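GH26A (Muricauda sp. MAR_2010_75, PDB 6Q75) is a family 26 glycoside hydrolase that probably cleaves glycosidic bonds in a mannan-type polysaccharide, on a (beta/alpha)8-barrel scaffold. Local coordinates at residues D97-G102 and K167-W172; Q147-Q152 and R173-M178; G254-K259 and I273-V278. All blocks are in the same frame, centred on the assembly; numbering follows the deposited sequence.

Contact 1: residues D97-G102 and K167-W172; sequences DKYHEG and KVPILW
Y99 lays one face of its ring over CA of V168, which sits above the ring centre, 4.3 Å from the Y99 centroid and 11° off the normal, a CH-pi contact. The two methyls of V168 pack separately against CB and CG of the tyrosine, and V168 CG2 also comes 3.6 Å from CD2 of Y99, while the two side chains run past each other in opposite directions. With CG of Y99 anti to the backbone N (chi1 -177°), the ring reaches out from its helix to the incoming chain. P169 comes in obliquely, its CD atom 3.6 Å from CE1 of Y99, and the two side chains cross at about a right angle. No direct hydrogen bond joins the segments; a water bridges instead, lying 2.7 Å from Y99 OH and donating to K167 O. The contact thus illustrates a tyrosine whose ring packs on apolar groups while its hydroxyl reaches a backbone carbonyl through solvent. Y99 lies on helix 88-100, and V168 and P169 lead from helix 144-165 into strand 170-173 of the barrel. V168 also packs on V105 of strand 104-108, and P169 on V32 and L35 of helix 30-40.

Contact 2: residues Q147-Q152 and R173-M178; sequences QRWTQQ and RPYHEM
Y175 and W149 meet through one side-chain hydrogen bond, in which NE1 of W149 donates to OH of Y175 over 2.9 Å with an N-H...O angle of 154°. R173, next after W172, sends its guanidinium group to N219 and T106, and P174 packs on L201. At Y175 the backbone takes positive phi; CB points toward the helix, and the hydroxyl ends at the indole's edge, 17° out of its plane. Both residues are buried, so the bond gives the indole N-H a partner in an interior place and helps fix the rotation of W149. H176 and E177 then turn to the other side, their side chains hydrogen-bonding a bound Tris molecule, consistent with an active-site loop of a (beta/alpha)8 barrel. Y175 thus faces the helix while its two successors face the pocket. The loop after strand 170-173 is thereby tied to helix 144-165, the helix that precedes this strand in the chain. Helix 194-208 flanks the bond, its Q200 meeting W149 and its F194 meeting both Y175 and M178, while W185 packs edge-to-face with the tyrosine ring.

Contact 3: residues G254-K259 and I273-V278; sequences GDYEQK and IALGEV
Y256 alone carries the contact from its segment, reaching L275 and V278 on strand 273-278. The tight part lies at the far end of the tyrosine. Its OH stands 3.3 Å from CG1 of V278, and the methyl approaches near the ring plane, at the edge, with the two side chains crossing at about a right angle. Along the same ring, CE1 of Y256 is 3.7 Å from CD1 of L275, while CD2 of that leucine comes to the ring edge in plane. A chi1 of -62° places CG of Y256 beside its own backbone N, and the end of the ring comes near the strand although the CB itself is not directed at it. The hydroxyl is also hydrogen-bonded to Q280 O, just beyond the strand. A phenylalanine here, lacking the hydroxyl, would probably leave the Q280 carbonyl without this donor and open a gap beside V278. The two segments belong to one beta-alpha-beta unit of the barrel, in which strand 246-251 leads through helix 258-268 to strand 273-278; V251 of the first strand touches both Y256 and L275. The other side of the segment is much looser. D255 and Y256 each centre an inverse gamma turn closed by a weak backbone bond, and the exposed D255 and E257 have their side chains well away from the strand. E257 takes the N-cap position of helix 258-268, and in the first turn of that helix Q258 pairs its amide with Q290 and A289.

How the contacts relate
Contacts 1 and 2 interlock along the chain: helix 144-165 carries W149 and runs into K167-W172, which adjoins R173-M178, yet their centres lie 22 Å apart. Contacts 1 and 3 reach the same sheet without touching, centres 24 Å and nearest atoms about 7 Å apart. Contact 1 sits where chains enter the barrel strands; contacts 2 and 3 meet at the strands' C-terminal ends, E177 OE2 lying 3.8 Å from E277 OE1. E177 follows strand 170-173 and E277 lies on strand 273-278, the fourth and seventh strands, consistent with the carboxylate pair of clan GH-A enzymes. A Tris molecule, probably from crystallisation, hydrogen-bonds to H176, E177 and E277, marking the likely active-site pocket.

Contact 1: residues D97-G102 and K167-W172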
loop_
_atom_site.group_PDB
_atom_site.type_symbol
_atom_site.label_atom_id
_atom_site.label_comp_id
_atom_site.label_asym_id
_atom_site.label_seq_id
_atom_site.Cartn_x
_atom_site.Cartn_y
_atom_site.Cartn_z
ATOM N N ASP A 97 8.088 10.027 13.569
ATOM C CA ASP A 97 8.609 9.350 14.755
ATOM C C ASP A 97 9.010 7.912 14.442
ATOM O O ASP A 97 10.080 7.466 14.868
ATOM C CB ASP A 97 7.586 9.340 15.904
ATOM C CG ASP A 97 7.487 10.684 16.645
ATOM O OD1 ASP A 97 8.279 11.608 16.355
ATOM O OD2 ASP A 97 6.643 10.784 17.571
ATOM N N LYS A 98 8.166 7.164 13.706
ATOM C CA LYS A 98 8.491 5.769 13.411
ATOM C C LYS A 98 9.723 5.662 12.522
ATOM O O LYS A 98 10.599 4.825 12.769
ATOM C CB LYS A 98 7.291 5.067 12.778
ATOM C CG LYS A 98 6.232 4.698 13.792
ATOM C CD LYS A 98 6.663 3.468 14.590
ATOM C CE LYS A 98 5.826 3.279 15.837
ATOM N NZ LYS A 98 6.198 4.207 16.928
ATOM N N TYR A 99 9.832 6.536 11.519
ATOM C CA TYR A 99 11.034 6.595 10.699
ATOM C C TYR A 99 12.259 6.897 11.562
ATOM O O TYR A 99 13.315 6.268 11.407
ATOM C CB TYR A 99 10.854 7.661 9.602
ATOM C CG TYR A 99 12.029 7.737 8.667
ATOM C CD1 TYR A 99 12.355 6.653 7.871
ATOM C CD2 TYR A 99 12.841 8.857 8.624
ATOM C CE1 TYR A 99 13.430 6.689 7.024
ATOM C CE2 TYR A 99 13.939 8.909 7.771
ATOM C CZ TYR A 99 14.225 7.816 6.974
ATOM O OH TYR A 99 15.309 7.822 6.127
ATOM N N HIS A 100 12.125 7.838 12.499
ATOM C CA HIS A 100 13.224 8.152 13.402
ATOM C C HIS A 100 13.559 6.988 14.319
ATOM O O HIS A 100 14.663 6.937 14.869
ATOM C CB HIS A 100 12.889 9.377 14.238
ATOM C CG HIS A 100 12.960 10.657 13.467
ATOM N ND1 HIS A 100 13.530 10.735 12.214
ATOM C CD2 HIS A 100 12.578 11.913 13.788
ATOM C CE1 HIS A 100 13.471 11.984 11.784
ATOM N NE2 HIS A 100 12.890 12.718 12.718
ATOM N N GLU A 101 12.597 6.110 14.571
ATOM C CA GLU A 101 12.851 4.898 15.338
ATOM C C GLU A 101 13.465 3.785 14.503
ATOM O O GLU A 101 13.834 2.752 15.067
ATOM C CB GLU A 101 11.544 4.442 16.006
ATOM C CG GLU A 101 11.198 5.357 17.181
ATOM C CD GLU A 101 9.705 5.423 17.475
ATOM O OE1 GLU A 101 8.972 4.540 16.991
ATOM O OE2 GLU A 101 9.267 6.387 18.154
ATOM N N GLY A 102 13.548 3.944 13.183
ATOM C CA GLY A 102 14.152 2.943 12.330
ATOM C C GLY A 102 13.200 2.092 11.528
ATOM O O GLY A 102 13.649 1.129 10.897
ATOM N N LYS A 167 12.610 14.015 4.957
ATOM C CA LYS A 167 13.439 13.006 4.286
ATOM C C LYS A 167 12.965 11.583 4.582
ATOM O O LYS A 167 13.778 10.677 4.717
ATOM C CB LYS A 167 14.929 13.159 4.635
ATOM C CG LYS A 167 15.420 14.625 4.519
ATOM C CD LYS A 167 16.861 14.823 4.996
ATOM C CE LYS A 167 17.849 13.941 4.266
ATOM N NZ LYS A 167 19.270 14.311 4.612
ATOM N N VAL A 168 11.654 11.384 4.644
ATOM C CA VAL A 168 11.058 10.061 4.855
ATOM C C VAL A 168 10.652 9.494 3.499
ATOM O O VAL A 168 9.770 10.067 2.842
ATOM C CB VAL A 168 9.846 10.125 5.802
ATOM C CG1 VAL A 168 9.281 8.668 6.109
ATOM C CG2 VAL A 168 10.198 10.851 7.099
ATOM N N PRO A 169 11.216 8.363 3.064
ATOM C CA PRO A 169 10.711 7.696 1.865
ATOM C C PRO A 169 9.451 6.927 2.222
ATOM O O PRO A 169 9.350 6.372 3.321
ATOM C CB PRO A 169 11.847 6.728 1.501
ATOM C CG PRO A 169 12.390 6.328 2.856
ATOM C CD PRO A 169 12.204 7.537 3.782
ATOM N N ILE A 170 8.498 6.864 1.284
ATOM C CA ILE A 170 7.179 6.291 1.570
ATOM C C ILE A 170 6.884 5.149 0.604
ATOM O O ILE A 170 6.940 5.336 -0.611
ATOM C CB ILE A 170 6.080 7.368 1.471
ATOM C CG1 ILE A 170 6.442 8.573 2.352
ATOM C CG2 ILE A 170 4.677 6.773 1.760
ATOM C CD1 ILE A 170 6.425 8.294 3.825
ATOM N N LEU A 171 6.553 3.954 1.136
ATOM C CA LEU A 171 5.947 2.949 0.273
ATOM C C LEU A 171 4.489 3.347 0.061
ATOM O O LEU A 171 3.630 3.095 0.916
ATOM C CB LEU A 171 6.054 1.556 0.911
ATOM C CG LEU A 171 7.501 1.094 1.098
ATOM C CD1 LEU A 171 7.536 -0.160 2.003
ATOM C CD2 LEU A 171 8.179 0.778 -0.246
ATOM N N TRP A 172 4.198 4.000 -1.074
ATOM C CA TRP A 172 2.915 4.650 -1.319
ATOM C C TRP A 172 2.013 3.713 -2.119
ATOM O O TRP A 172 2.400 3.276 -3.206
ATOM C CB TRP A 172 3.192 5.959 -2.076
ATOM C CG TRP A 172 2.040 6.701 -2.617
ATOM C CD1 TRP A 172 1.846 7.071 -3.922
ATOM C CD2 TRP A 172 0.930 7.228 -1.879
ATOM N NE1 TRP A 172 0.665 7.774 -4.048
ATOM C CE2 TRP A 172 0.093 7.900 -2.810
ATOM C CE3 TRP A 172 0.559 7.196 -0.525
ATOM C CZ2 TRP A 172 -1.097 8.528 -2.439
ATOM C CZ3 TRP A 172 -0.641 7.803 -0.154
ATOM C CH2 TRP A 172 -1.442 8.489 -1.116
HETATM O O HOH W 1 16.285 10.227 5.472
#

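Contact 2: residues Q147-Q152 and R173-M178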
loop_
_atom_site.group_PDB
_atom_site.type_symbol
_atom_site.label_atom_id
_atom_site.label_comp_id
_atom_site.label_asym_id
_atom_site.label_seq_id
_atom_site.Cartn_x
_atom_site.Cartn_y
_atom_site.Cartn_z
ATOM N N GLN A 147 -11.801 18.940 -11.123
ATOM C CA GLN A 147 -11.380 19.964 -10.171
ATOM C C GLN A 147 -11.531 19.472 -8.733
ATOM O O GLN A 147 -10.623 19.637 -7.909
ATOM C CB GLN A 147 -12.192 21.245 -10.390
ATOM C CG GLN A 147 -12.018 22.244 -9.280
ATOM N N ARG A 148 -12.665 18.841 -8.422
ATOM C CA ARG A 148 -12.874 18.313 -7.080
ATOM C C ARG A 148 -11.882 17.200 -6.768
ATOM O O ARG A 148 -11.394 17.097 -5.637
ATOM C CB ARG A 148 -14.320 17.825 -6.927
ATOM C CG ARG A 148 -15.366 18.969 -6.958
ATOM C CD ARG A 148 -16.794 18.425 -6.844
ATOM N NE ARG A 148 -16.904 17.596 -5.643
ATOM C CZ ARG A 148 -17.135 18.087 -4.433
ATOM N NH1 ARG A 148 -17.322 19.390 -4.268
ATOM N NH2 ARG A 148 -17.201 17.282 -3.393
ATOM N N TRP A 149 -11.566 16.360 -7.758
ATOM C CA TRP A 149 -10.558 15.326 -7.540
ATOM C C TRP A 149 -9.200 15.951 -7.238
ATOM O O TRP A 149 -8.487 15.498 -6.339
ATOM C CB TRP A 149 -10.480 14.393 -8.753
ATOM C CG TRP A 149 -9.363 13.385 -8.701
ATOM C CD1 TRP A 149 -9.406 12.121 -8.151
ATOM C CD2 TRP A 149 -8.030 13.566 -9.187
ATOM N NE1 TRP A 149 -8.173 11.504 -8.290
ATOM C CE2 TRP A 149 -7.315 12.377 -8.918
ATOM C CE3 TRP A 149 -7.366 14.624 -9.826
ATOM C CZ2 TRP A 149 -5.966 12.213 -9.273
ATOM C CZ3 TRP A 149 -6.027 14.459 -10.174
ATOM C CH2 TRP A 149 -5.346 13.263 -9.898
ATOM N N THR A 150 -8.825 17.013 -7.958
ATOM C CA THR A 150 -7.533 17.619 -7.655
ATOM C C THR A 150 -7.484 18.133 -6.218
ATOM O O THR A 150 -6.442 18.034 -5.560
ATOM C CB THR A 150 -7.201 18.750 -8.629
ATOM O OG1 THR A 150 -8.136 19.812 -8.430
ATOM C CG2 THR A 150 -7.234 18.259 -10.077
ATOM N N GLN A 151 -8.598 18.680 -5.711
ATOM C CA GLN A 151 -8.599 19.214 -4.351
ATOM C C GLN A 151 -8.467 18.104 -3.318
ATOM O O GLN A 151 -7.817 18.286 -2.284
ATOM C CB GLN A 151 -9.869 20.019 -4.091
ATOM C CG GLN A 151 -9.985 21.234 -4.959
ATOM C CD GLN A 151 -11.328 21.912 -4.802
ATOM O OE1 GLN A 151 -12.216 21.403 -4.108
ATOM N NE2 GLN A 151 -11.484 23.063 -5.436
ATOM N N GLN A 152 -9.101 16.964 -3.564
ATOM C CA GLN A 152 -8.967 15.837 -2.643
ATOM C C GLN A 152 -7.550 15.284 -2.652
ATOM O O GLN A 152 -7.018 14.905 -1.601
ATOM C CB GLN A 152 -9.967 14.747 -3.010
ATOM C CG GLN A 152 -11.402 15.167 -2.761
ATOM C CD GLN A 152 -12.404 14.225 -3.402
ATOM O OE1 GLN A 152 -12.053 13.407 -4.255
ATOM N NE2 GLN A 152 -13.662 14.353 -3.010
ATOM N N ARG A 173 0.831 3.347 -1.562
ATOM C CA ARG A 173 -0.047 2.339 -2.165
ATOM C C ARG A 173 -1.439 2.934 -2.388
ATOM O O ARG A 173 -2.374 2.679 -1.622
ATOM C CB ARG A 173 -0.104 1.053 -1.313
ATOM C CG ARG A 173 1.168 0.776 -0.484
ATOM C CD ARG A 173 1.151 -0.660 0.064
ATOM N NE ARG A 173 -0.164 -1.010 0.625
ATOM C CZ ARG A 173 -0.586 -0.615 1.826
ATOM N NH1 ARG A 173 -1.797 -0.965 2.244
ATOM N NH2 ARG A 173 0.186 0.153 2.602
ATOM N N PRO A 174 -1.598 3.794 -3.399
ATOM C CA PRO A 174 -2.908 4.390 -3.677
ATOM C C PRO A 174 -3.845 3.480 -4.478
ATOM O O PRO A 174 -3.420 2.649 -5.285
ATOM C CB PRO A 174 -2.534 5.639 -4.493
ATOM C CG PRO A 174 -1.324 5.140 -5.331
ATOM C CD PRO A 174 -0.572 4.147 -4.384
ATOM N N TYR A 175 -5.146 3.696 -4.281
ATOM C CA TYR A 175 -6.200 3.065 -5.087
ATOM C C TYR A 175 -5.999 1.547 -5.146
ATOM O O TYR A 175 -5.991 0.931 -6.214
ATOM C CB TYR A 175 -6.256 3.649 -6.485
ATOM C CG TYR A 175 -6.590 5.131 -6.515
ATOM C CD1 TYR A 175 -7.732 5.633 -5.872
ATOM C CD2 TYR A 175 -5.776 6.026 -7.193
ATOM C CE1 TYR A 175 -8.043 7.004 -5.902
ATOM C CE2 TYR A 175 -6.095 7.401 -7.243
ATOM C CZ TYR A 175 -7.218 7.871 -6.587
ATOM O OH TYR A 175 -7.521 9.226 -6.625
ATOM N N HIS A 176 -5.806 0.970 -3.974
ATOM C CA HIS A 176 -5.464 -0.436 -3.827
ATOM C C HIS A 176 -6.667 -1.338 -4.133
ATOM O O HIS A 176 -7.821 -0.900 -4.173
ATOM C CB HIS A 176 -4.970 -0.698 -2.403
ATOM C CG HIS A 176 -6.009 -0.370 -1.379
ATOM N ND1 HIS A 176 -6.476 0.909 -1.189
ATOM C CD2 HIS A 176 -6.729 -1.162 -0.554
ATOM C CE1 HIS A 176 -7.417 0.902 -0.259
ATOM N NE2 HIS A 176 -7.581 -0.347 0.151
ATOM N N GLU A 177 -6.380 -2.621 -4.368
ATOM C CA GLU A 177 -7.427 -3.620 -4.676
ATOM C C GLU A 177 -8.270 -3.185 -5.884
ATOM O O GLU A 177 -9.474 -3.447 -5.975
ATOM C CB GLU A 177 -8.296 -3.897 -3.439
ATOM C CG GLU A 177 -7.464 -4.590 -2.325
ATOM C CD GLU A 177 -8.237 -4.914 -1.033
ATOM O OE1 GLU A 177 -9.473 -4.689 -0.951
ATOM O OE2 GLU A 177 -7.597 -5.443 -0.095
ATOM N N MET A 178 -7.603 -2.577 -6.862
ATOM C CA MET A 178 -8.307 -1.979 -7.993
ATOM C C MET A 178 -8.874 -3.016 -8.948
ATOM O O MET A 178 -9.718 -2.662 -9.784
ATOM C CB MET A 178 -7.355 -1.040 -8.739
ATOM C CG MET A 178 -6.295 -1.755 -9.596
ATOM S SD MET A 178 -5.015 -2.646 -8.667
ATOM C CE MET A 178 -4.041 -1.346 -7.948
#

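Contact 3: residues G254-K259 and I273-V278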
loop_
_atom_site.group_PDB
_atom_site.type_symbol
_atom_site.label_atom_id
_atom_site.label_comp_id
_atom_site.label_asym_id
_atom_site.label_seq_id
_atom_site.Cartn_x
_atom_site.Cartn_y
_atom_site.Cartn_z
ATOM N N GLY A 254 -5.331 -16.885 4.500
ATOM C CA GLY A 254 -4.197 -17.747 4.201
ATOM C C GLY A 254 -4.144 -18.255 2.774
ATOM O O GLY A 254 -3.495 -19.267 2.502
ATOM N N ASP A 255 -4.804 -17.561 1.845
ATOM C CA ASP A 255 -4.973 -18.048 0.479
ATOM C C ASP A 255 -3.746 -17.751 -0.389
ATOM O O ASP A 255 -3.839 -17.110 -1.438
ATOM C CB ASP A 255 -6.224 -17.425 -0.125
ATOM C CG ASP A 255 -6.577 -18.013 -1.483
ATOM O OD1 ASP A 255 -6.262 -19.199 -1.700
ATOM O OD2 ASP A 255 -7.139 -17.275 -2.338
ATOM N N TYR A 256 -2.590 -18.283 0.036
ATOM C CA TYR A 256 -1.329 -18.022 -0.669
ATOM C C TYR A 256 -1.173 -19.007 -1.830
ATOM O O TYR A 256 -0.299 -19.863 -1.848
ATOM C CB TYR A 256 -0.156 -18.100 0.300
ATOM C CG TYR A 256 -0.211 -17.071 1.393
ATOM C CD1 TYR A 256 0.158 -15.743 1.141
ATOM C CD2 TYR A 256 -0.655 -17.400 2.673
ATOM C CE1 TYR A 256 0.093 -14.781 2.140
ATOM C CE2 TYR A 256 -0.727 -16.443 3.679
ATOM C CZ TYR A 256 -0.362 -15.129 3.399
ATOM O OH TYR A 256 -0.409 -14.187 4.398
ATOM N N GLU A 257 -2.049 -18.852 -2.827
ATOM C CA GLU A 257 -2.043 -19.736 -3.987
ATOM C C GLU A 257 -0.764 -19.559 -4.782
ATOM O O GLU A 257 -0.347 -18.426 -5.058
ATOM C CB GLU A 257 -3.232 -19.453 -4.900
ATOM C CG GLU A 257 -4.559 -19.693 -4.255
ATOM C CD GLU A 257 -5.098 -21.080 -4.569
ATOM O OE1 GLU A 257 -4.393 -21.877 -5.226
ATOM O OE2 GLU A 257 -6.232 -21.368 -4.143
ATOM N N GLN A 258 -0.151 -20.686 -5.165
ATOM C CA GLN A 258 1.074 -20.626 -5.963
ATOM C C GLN A 258 0.826 -19.996 -7.334
ATOM O O GLN A 258 1.665 -19.241 -7.839
ATOM C CB GLN A 258 1.662 -22.027 -6.114
ATOM C CG GLN A 258 3.141 -22.021 -6.502
ATOM C CD GLN A 258 4.020 -21.546 -5.353
ATOM O OE1 GLN A 258 3.658 -21.680 -4.184
ATOM N NE2 GLN A 258 5.179 -21.000 -5.682
ATOM N N LYS A 259 -0.318 -20.301 -7.951
ATOM C CA LYS A 259 -0.641 -19.737 -9.258
ATOM C C LYS A 259 -0.764 -18.217 -9.194
ATOM O O LYS A 259 -0.316 -17.523 -10.108
ATOM C CB LYS A 259 -1.942 -20.344 -9.786
ATOM N N ILE A 273 8.020 -7.699 -5.566
ATOM C CA ILE A 273 6.628 -7.920 -5.200
ATOM C C ILE A 273 6.525 -7.974 -3.681
ATOM O O ILE A 273 7.512 -8.211 -2.973
ATOM C CB ILE A 273 6.038 -9.201 -5.831
ATOM C CG1 ILE A 273 6.764 -10.439 -5.318
ATOM C CG2 ILE A 273 6.048 -9.138 -7.344
ATOM C CD1 ILE A 273 6.136 -11.717 -5.817
ATOM N N ALA A 274 5.299 -7.784 -3.181
ATOM C CA ALA A 274 5.094 -7.763 -1.738
ATOM C C ALA A 274 3.670 -8.180 -1.419
ATOM O O ALA A 274 2.780 -8.090 -2.268
ATOM C CB ALA A 274 5.354 -6.371 -1.151
ATOM N N LEU A 275 3.463 -8.609 -0.174
ATOM C CA LEU A 275 2.120 -8.881 0.346
ATOM C C LEU A 275 1.617 -7.606 1.002
ATOM O O LEU A 275 1.913 -7.329 2.167
ATOM C CB LEU A 275 2.138 -10.055 1.330
ATOM C CG LEU A 275 2.486 -11.408 0.716
ATOM C CD1 LEU A 275 2.974 -12.410 1.807
ATOM C CD2 LEU A 275 1.337 -11.930 -0.090
ATOM N N GLY A 276 0.838 -6.824 0.249
ATOM C CA GLY A 276 0.467 -5.502 0.711
ATOM C C GLY A 276 -0.428 -5.501 1.930
ATOM O O GLY A 276 -0.331 -4.590 2.764
ATOM N N GLU A 277 -1.323 -6.505 2.046
ATOM C CA GLU A 277 -2.112 -6.749 3.241
ATOM C C GLU A 277 -2.246 -8.247 3.391
ATOM O O GLU A 277 -2.413 -8.950 2.397
ATOM C CB GLU A 277 -3.544 -6.205 3.186
ATOM C CG GLU A 277 -3.658 -4.702 2.970
ATOM C CD GLU A 277 -5.095 -4.236 2.870
ATOM O OE1 GLU A 277 -5.996 -5.002 3.280
ATOM O OE2 GLU A 277 -5.300 -3.079 2.410
ATOM N N VAL A 278 -2.181 -8.714 4.623
ATOM C CA VAL A 278 -2.494 -10.109 4.928
ATOM C C VAL A 278 -3.315 -10.164 6.200
ATOM O O VAL A 278 -3.302 -9.248 7.028
ATOM C CB VAL A 278 -1.257 -11.026 5.091
ATOM C CG1 VAL A 278 -0.326 -10.906 3.880
ATOM C CG2 VAL A 278 -0.532 -10.748 6.405
#